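Local coordinates for coenzyme A transferase (Yersinia pestis, PDB 3QLI), which probably transfers coenzyme A from an acyl-CoA donor to an acceptor such as acetate, at residues I228-G241 with A327-L339. Sequence-based numbering, arbitrary orientation.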
ATOM      1  N   ILE A 228      16.247  -0.931  19.020  1.00 16.37           N
ATOM      2  CA  ILE A 228      14.899  -0.404  18.809  1.00 18.31           C
ATOM      3  C   ILE A 228      14.604   0.703  19.805  1.00 17.53           C
ATOM      4  O   ILE A 228      14.157   1.789  19.429  1.00 17.79           O
ATOM      5  CB  ILE A 228      13.840  -1.513  18.940  1.00 16.50           C
ATOM      6  CG1 ILE A 228      13.992  -2.503  17.786  1.00 14.94           C
ATOM      7  CG2 ILE A 228      12.418  -0.911  18.981  1.00 16.31           C
ATOM      8  CD1 ILE A 228      13.031  -3.666  17.837  1.00 18.98           C
ATOM      9  N   ALA A 229      14.875   0.445  21.082  1.00 19.20           N
ATOM     10  CA  ALA A 229      14.586   1.450  22.105  1.00 20.23           C
ATOM     11  C   ALA A 229      15.329   2.762  21.842  1.00 20.07           C
ATOM     12  O   ALA A 229      14.818   3.837  22.139  1.00 19.16           O
ATOM     13  CB  ALA A 229      14.900   0.916  23.509  1.00 20.73           C
ATOM     14  N   ASP A 230      16.535   2.678  21.294  1.00 18.26           N
ATOM     15  CA  ASP A 230      17.286   3.888  20.975  1.00 19.62           C
ATOM     16  C   ASP A 230      16.578   4.737  19.916  1.00 22.00           C
ATOM     17  O   ASP A 230      16.815   5.939  19.816  1.00 18.55           O
ATOM     18  CB  ASP A 230      18.696   3.549  20.490  1.00 21.21           C
ATOM     19  CG  ASP A 230      19.631   3.136  21.617  1.00 27.61           C
ATOM     20  OD1 ASP A 230      19.258   3.281  22.804  1.00 25.92           O
ATOM     21  OD2 ASP A 230      20.752   2.673  21.301  1.00 27.02           O
ATOM     22  N   LEU A 231      15.714   4.103  19.126  1.00 22.18           N
ATOM     23  CA  LEU A 231      14.989   4.784  18.055  1.00 21.96           C
ATOM     24  C   LEU A 231      13.629   5.317  18.514  1.00 22.53           C
ATOM     25  O   LEU A 231      12.889   5.901  17.724  1.00 23.15           O
ATOM     26  CB  LEU A 231      14.789   3.841  16.855  1.00 19.94           C
ATOM     27  CG  LEU A 231      16.053   3.379  16.129  1.00 21.63           C
ATOM     28  CD1 LEU A 231      15.758   2.219  15.189  1.00 20.74           C
ATOM     29  CD2 LEU A 231      16.680   4.538  15.372  1.00 25.45           C
ATOM     30  N   VAL A 232      13.302   5.101  19.786  1.00 20.71           N
ATOM     31  CA  VAL A 232      12.069   5.621  20.371  1.00 19.31           C
ATOM     32  C   VAL A 232      12.351   6.854  21.228  1.00 25.23           C
ATOM     33  O   VAL A 232      13.016   6.757  22.264  1.00 24.45           O
ATOM     34  CB  VAL A 232      11.391   4.562  21.258  1.00 17.81           C
ATOM     35  CG1 VAL A 232      10.070   5.080  21.776  1.00 18.35           C
ATOM     36  CG2 VAL A 232      11.183   3.266  20.470  1.00 15.38           C
ATOM     37  N   PRO A 233      11.845   8.022  20.808  1.00 26.86           N
ATOM     38  CA  PRO A 233      12.030   9.245  21.608  1.00 30.66           C
ATOM     39  C   PRO A 233      10.980   9.382  22.711  1.00 31.78           C
ATOM     40  O   PRO A 233       9.944   8.731  22.617  1.00 27.34           O
ATOM     41  CB  PRO A 233      11.845  10.356  20.579  1.00 30.39           C
ATOM     42  CG  PRO A 233      10.914   9.770  19.559  1.00 27.72           C
ATOM     43  CD  PRO A 233      11.207   8.289  19.508  1.00 21.92           C
ATOM     44  N   ASP A 234      11.222  10.197  23.742  1.00 30.05           N
ATOM     45  CA  ASP A 234      10.115  10.546  24.633  1.00 32.80           C
ATOM     46  C   ASP A 234       8.972  11.089  23.754  1.00 24.41           C
ATOM     47  O   ASP A 234       9.211  11.692  22.707  1.00 24.44           O
ATOM     48  CB  ASP A 234      10.514  11.589  25.691  1.00 31.73           C
ATOM     49  CG  ASP A 234      11.370  11.010  26.830  1.00 37.26           C
ATOM     50  OD1 ASP A 234      11.185   9.840  27.243  1.00 30.84           O
ATOM     51  OD2 ASP A 234      12.230  11.759  27.334  1.00 48.47           O
ATOM     52  N   GLY A 235       7.734  10.860  24.173  1.00 21.88           N
ATOM     53  CA  GLY A 235       6.592  11.367  23.442  1.00 21.09           C
ATOM     54  C   GLY A 235       6.238  10.506  22.240  1.00 19.27           C
ATOM     55  O   GLY A 235       5.290  10.814  21.526  1.00 17.28           O
ATOM     56  N   ALA A 236       6.995   9.432  22.009  1.00 17.62           N
ATOM     57  CA  ALA A 236       6.685   8.509  20.905  1.00 16.57           C
ATOM     58  C   ALA A 236       5.280   7.912  21.037  1.00 15.87           C
ATOM     59  O   ALA A 236       4.800   7.654  22.138  1.00 15.63           O
ATOM     60  CB  ALA A 236       7.726   7.399  20.828  1.00 17.35           C
ATOM     61  N   CYS A 237       4.623   7.691  19.904  1.00 14.32           N
ATOM     62  CA  CYS A 237       3.302   7.087  19.900  1.00 14.27           C
ATOM     63  C   CYS A 237       3.435   5.676  19.321  1.00 14.42           C
ATOM     64  O   CYS A 237       3.630   5.506  18.117  1.00 13.38           O
ATOM     65  CB  CYS A 237       2.354   7.935  19.053  1.00 15.31           C
ATOM     66  SG  CYS A 237       0.638   7.380  19.068  1.00 16.20           S
ATOM     67  N   LEU A 238       3.305   4.676  20.185  1.00 13.19           N
ATOM     68  CA  LEU A 238       3.714   3.306  19.881  1.00 12.76           C
ATOM     69  C   LEU A 238       2.648   2.436  19.221  1.00 11.66           C
ATOM     70  O   LEU A 238       1.472   2.465  19.599  1.00 12.79           O
ATOM     71  CB  LEU A 238       4.130   2.606  21.167  1.00 13.47           C
ATOM     72  CG  LEU A 238       5.265   3.214  21.988  1.00 16.66           C
ATOM     73  CD1 LEU A 238       5.441   2.404  23.262  1.00 19.67           C
ATOM     74  CD2 LEU A 238       6.539   3.222  21.158  1.00 15.25           C
ATOM     75  N   GLN A 239       3.085   1.657  18.238  1.00 12.65           N
ATOM     76  CA  GLN A 239       2.357   0.452  17.820  1.00 11.77           C
ATOM     77  C   GLN A 239       3.337  -0.706  17.914  1.00 15.20           C
ATOM     78  O   GLN A 239       4.492  -0.564  17.511  1.00 14.40           O
ATOM     79  CB  GLN A 239       1.832   0.562  16.393  1.00 10.89           C
ATOM     80  CG  GLN A 239       1.271  -0.770  15.857  1.00  9.79           C
ATOM     81  CD  GLN A 239       2.290  -1.547  15.032  1.00 16.67           C
ATOM     82  OE1 GLN A 239       3.220  -0.964  14.468  1.00 14.04           O
ATOM     83  NE2 GLN A 239       2.119  -2.873  14.964  1.00 16.79           N
ATOM     84  N   MET A 240       2.904  -1.839  18.467  1.00 14.01           N
ATOM     85  CA  MET A 240       3.724  -3.039  18.352  1.00 17.78           C
ATOM     86  C   MET A 240       2.917  -4.329  18.380  1.00 20.98           C
ATOM     87  O   MET A 240       1.754  -4.325  18.759  1.00 20.00           O
ATOM     88  CB  MET A 240       4.834  -3.072  19.401  1.00 23.65           C
ATOM     89  CG  MET A 240       4.369  -3.081  20.833  1.00 23.86           C
ATOM     90  SD  MET A 240       5.838  -2.975  21.910  1.00 33.44           S
ATOM     91  CE  MET A 240       6.350  -1.283  21.658  1.00 23.06           C
ATOM     92  N   GLY A 241       3.554  -5.423  17.971  1.00 27.06           N
ATOM     93  CA  GLY A 241       2.923  -6.733  17.958  1.00 25.82           C
ATOM     94  C   GLY A 241       3.030  -7.444  19.297  1.00 31.28           C
ATOM     95  O   GLY A 241       3.265  -6.824  20.339  1.00 31.79           O
ATOM     96  N   ALA A 327      -0.888   8.591  10.919  1.00 14.37           N
ATOM     97  CA  ALA A 327       0.086   9.643  10.636  1.00 17.63           C
ATOM     98  C   ALA A 327      -0.234  10.970  11.318  1.00 18.28           C
ATOM     99  O   ALA A 327       0.620  11.855  11.368  1.00 17.33           O
ATOM    100  CB  ALA A 327       0.220   9.856   9.117  1.00 15.56           C
ATOM    101  N   GLN A 328      -1.453  11.125  11.822  1.00 17.16           N
ATOM    102  CA  GLN A 328      -1.830  12.393  12.464  1.00 17.38           C
ATOM    103  C   GLN A 328      -1.200  12.564  13.839  1.00 17.73           C
ATOM    104  O   GLN A 328      -1.082  13.681  14.342  1.00 17.90           O
ATOM    105  CB  GLN A 328      -3.349  12.543  12.551  1.00 15.81           C
ATOM    106  CG  GLN A 328      -4.064  12.383  11.197  1.00 19.46           C
ATOM    107  CD  GLN A 328      -3.504  13.292  10.126  1.00 28.58           C
ATOM    108  OE1 GLN A 328      -3.437  14.508  10.309  1.00 31.42           O
ATOM    109  NE2 GLN A 328      -3.083  12.704   8.991  1.00 27.82           N
ATOM    110  N   ASN A 329      -0.797  11.460  14.451  1.00 17.52           N
ATOM    111  CA  ASN A 329      -0.028  11.549  15.685  1.00 14.54           C
ATOM    112  C   ASN A 329       1.447  11.719  15.345  1.00 15.57           C
ATOM    113  O   ASN A 329       1.955  11.053  14.448  1.00 14.75           O
ATOM    114  CB  ASN A 329      -0.265  10.324  16.574  1.00 16.10           C
ATOM    115  CG  ASN A 329      -1.678  10.283  17.141  1.00 17.77           C
ATOM    116  OD1 ASN A 329      -2.208  11.309  17.566  1.00 17.58           O
ATOM    117  ND2 ASN A 329      -2.297   9.097  17.142  1.00 18.30           N
ATOM    118  N   ASP A 330       2.120  12.641  16.039  1.00 15.69           N
ATOM    119  CA  ASP A 330       3.536  12.890  15.816  1.00 17.04           C
ATOM    120  C   ASP A 330       4.373  11.796  16.458  1.00 17.21           C
ATOM    121  O   ASP A 330       3.950  11.182  17.448  1.00 17.93           O
ATOM    122  CB  ASP A 330       3.948  14.225  16.436  1.00 17.74           C
ATOM    123  CG  ASP A 330       3.426  15.426  15.664  1.00 21.53           C
ATOM    124  OD1 ASP A 330       2.687  15.253  14.671  1.00 21.78           O
ATOM    125  OD2 ASP A 330       3.755  16.560  16.071  1.00 28.91           O
ATOM    126  N   ASN A 331       5.562  11.561  15.901  1.00 14.92           N
ATOM    127  CA  ASN A 331       6.532  10.669  16.515  1.00 15.05           C
ATOM    128  C   ASN A 331       6.000   9.254  16.677  1.00 15.29           C
ATOM    129  O   ASN A 331       6.310   8.579  17.649  1.00 13.03           O
ATOM    130  CB  ASN A 331       6.991  11.225  17.875  1.00 16.66           C
ATOM    131  CG  ASN A 331       7.646  12.601  17.751  1.00 22.56           C
ATOM    132  OD1 ASN A 331       8.596  12.785  16.991  1.00 22.28           O
ATOM    133  ND2 ASN A 331       7.123  13.570  18.483  1.00 22.29           N
ATOM    134  N   VAL A 332       5.198   8.804  15.720  1.00 13.76           N
ATOM    135  CA  VAL A 332       4.787   7.410  15.714  1.00 13.57           C
ATOM    136  C   VAL A 332       6.022   6.526  15.623  1.00 14.20           C
ATOM    137  O   VAL A 332       6.951   6.807  14.854  1.00 15.86           O
ATOM    138  CB  VAL A 332       3.852   7.100  14.527  1.00 14.63           C
ATOM    139  CG1 VAL A 332       3.612   5.590  14.407  1.00 13.51           C
ATOM    140  CG2 VAL A 332       2.528   7.850  14.696  1.00 12.79           C
ATOM    141  N   VAL A 333       6.058   5.476  16.439  1.00 11.71           N
ATOM    142  CA  VAL A 333       7.046   4.429  16.231  1.00 12.93           C
ATOM    143  C   VAL A 333       6.305   3.116  16.078  1.00 14.77           C
ATOM    144  O   VAL A 333       5.616   2.683  16.997  1.00 13.76           O
ATOM    145  CB  VAL A 333       8.060   4.315  17.372  1.00 15.01           C
ATOM    146  CG1 VAL A 333       9.015   3.165  17.089  1.00 16.25           C
ATOM    147  CG2 VAL A 333       8.836   5.636  17.535  1.00 12.98           C
ATOM    148  N   SER A 334       6.423   2.523  14.891  1.00 13.41           N
ATOM    149  CA  SER A 334       5.828   1.228  14.590  1.00 12.13           C
ATOM    150  C   SER A 334       6.907   0.163  14.690  1.00 13.18           C
ATOM    151  O   SER A 334       7.938   0.261  14.025  1.00 14.97           O
ATOM    152  CB  SER A 334       5.254   1.228  13.177  1.00 11.81           C
ATOM    153  OG  SER A 334       5.007  -0.105  12.742  1.00 16.51           O
ATOM    154  N   ILE A 335       6.675  -0.843  15.529  1.00 12.31           N
ATOM    155  CA  ILE A 335       7.636  -1.923  15.706  1.00 13.38           C
ATOM    156  C   ILE A 335       6.995  -3.248  15.335  1.00 15.11           C
ATOM    157  O   ILE A 335       6.119  -3.748  16.041  1.00 14.72           O
ATOM    158  CB  ILE A 335       8.142  -1.978  17.162  1.00 14.33           C
ATOM    159  CG1 ILE A 335       8.823  -0.656  17.535  1.00 19.04           C
ATOM    160  CG2 ILE A 335       9.088  -3.175  17.368  1.00 15.18           C
ATOM    161  CD1 ILE A 335       8.860  -0.366  19.042  1.00 15.88           C
ATOM    162  N   ASN A 336       7.418  -3.792  14.201  1.00 14.76           N
ATOM    163  CA  ASN A 336       6.893  -5.048  13.678  1.00 16.71           C
ATOM    164  C   ASN A 336       8.013  -6.059  13.483  1.00 18.16           C
ATOM    165  O   ASN A 336       9.159  -5.685  13.304  1.00 17.94           O
ATOM    166  CB  ASN A 336       6.205  -4.810  12.345  1.00 17.43           C
ATOM    167  CG  ASN A 336       4.896  -4.077  12.497  1.00 18.54           C
ATOM    168  OD1 ASN A 336       4.036  -4.500  13.262  1.00 18.59           O
ATOM    169  ND2 ASN A 336       4.745  -2.969  11.785  1.00 18.08           N
ATOM    170  N   ALA A 337       7.670  -7.339  13.499  1.00 18.33           N
ATOM    171  CA  ALA A 337       8.662  -8.385  13.316  1.00 17.01           C
ATOM    172  C   ALA A 337       8.517  -8.967  11.918  1.00 19.96           C
ATOM    173  O   ALA A 337       7.487  -8.798  11.285  1.00 19.36           O
ATOM    174  CB  ALA A 337       8.462  -9.468  14.367  1.00 24.63           C
ATOM    175  N   THR A 338       9.549  -9.641  11.426  1.00 16.78           N
ATOM    176  CA  THR A 338       9.421 -10.338  10.156  1.00 17.10           C
ATOM    177  C   THR A 338      10.168 -11.667  10.216  1.00 17.61           C
ATOM    178  O   THR A 338      10.870 -11.941  11.188  1.00 16.92           O
ATOM    179  CB  THR A 338       9.938  -9.473   9.001  1.00 17.06           C
ATOM    180  OG1 THR A 338       9.644 -10.116   7.759  1.00 19.03           O
ATOM    181  CG2 THR A 338      11.453  -9.266   9.127  1.00 16.42           C
ATOM    182  N   LEU A 339      10.006 -12.506   9.196  1.00 16.71           N
ATOM    183  CA  LEU A 339      10.722 -13.784   9.156  1.00 17.61           C
ATOM    184  C   LEU A 339      11.986 -13.679   8.303  1.00 16.77           C
ATOM    185  O   LEU A 339      13.012 -14.281   8.612  1.00 16.89           O
ATOM    186  CB  LEU A 339       9.812 -14.901   8.620  1.00 16.31           C
ATOM    187  CG  LEU A 339       8.637 -15.246   9.538  1.00 21.83           C
ATOM    188  CD1 LEU A 339       7.846 -16.424   8.981  1.00 18.62           C
ATOM    189  CD2 LEU A 339       9.135 -15.560  10.947  1.00 19.66           C
TER
HETATM  190  O   HOH W   1       5.142  13.233  20.278  1.00 21.98           O
HETATM  191  O   HOH W   2       6.180  -6.102  17.503  1.00 29.72           O
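Gln239 extends CG anti to its backbone N (chi1 171°) and then bends at chi2 (-96°), which swings its amide across to Ser334 and Asn336, while Ser334 carries OG anti to its own N. The two residues belong to neighbouring parallel strands, 237-240 and 332-337, within the mixed sheet of the C-terminal half of the chain; strand 260-261 flanks the first and strand 377-381 the second. Four backbone hydrogen bonds zip them together: Cys237 N to Asn331 O, Val333 N to Cys237 O, Gln239 N to Val333 O and Ile335 N to Gln239 O, each 3.0 Å long. Farther along, a water bridges Gly241 N and Ile335 O.

On one face of the sheet, both ends of the Gln239 amide are engaged, which fixes its rotation. Ser334 OG donates to Gln239 OE1 over 2.6 Å, nearly along the C=O axis. Phe366 of helix 363-372 packs on both Gln239 and Ser334, and Asn336 lies beside Gln363, a residue that contacts coenzyme A. This polar cluster therefore sits next to the coenzyme A site.

The opposite face is apolar and lies beneath the end of helix 220-230. Ile228 and Ile335 cross at a slant, with Ile228 CG2 3.6 Å from Ile335 CD1. Ile335 CD1 also meets Met240 CE at 3.7 Å. The type II turn from Pro233 to Ala236 leads into the first strand, and Val333 CG2 packs against both Pro233 CD and Ala236 CB, with Val333 CG2 3.9 Å from Ala236 CB.

Back in the polar cluster, the Gln239 and Asn336 amide planes are turned 40° apart, yet Gln239 NE2 donates almost straight to Asn336 OD1 at 3.0 Å, the acceptor lying in the plane of the Gln239 amide.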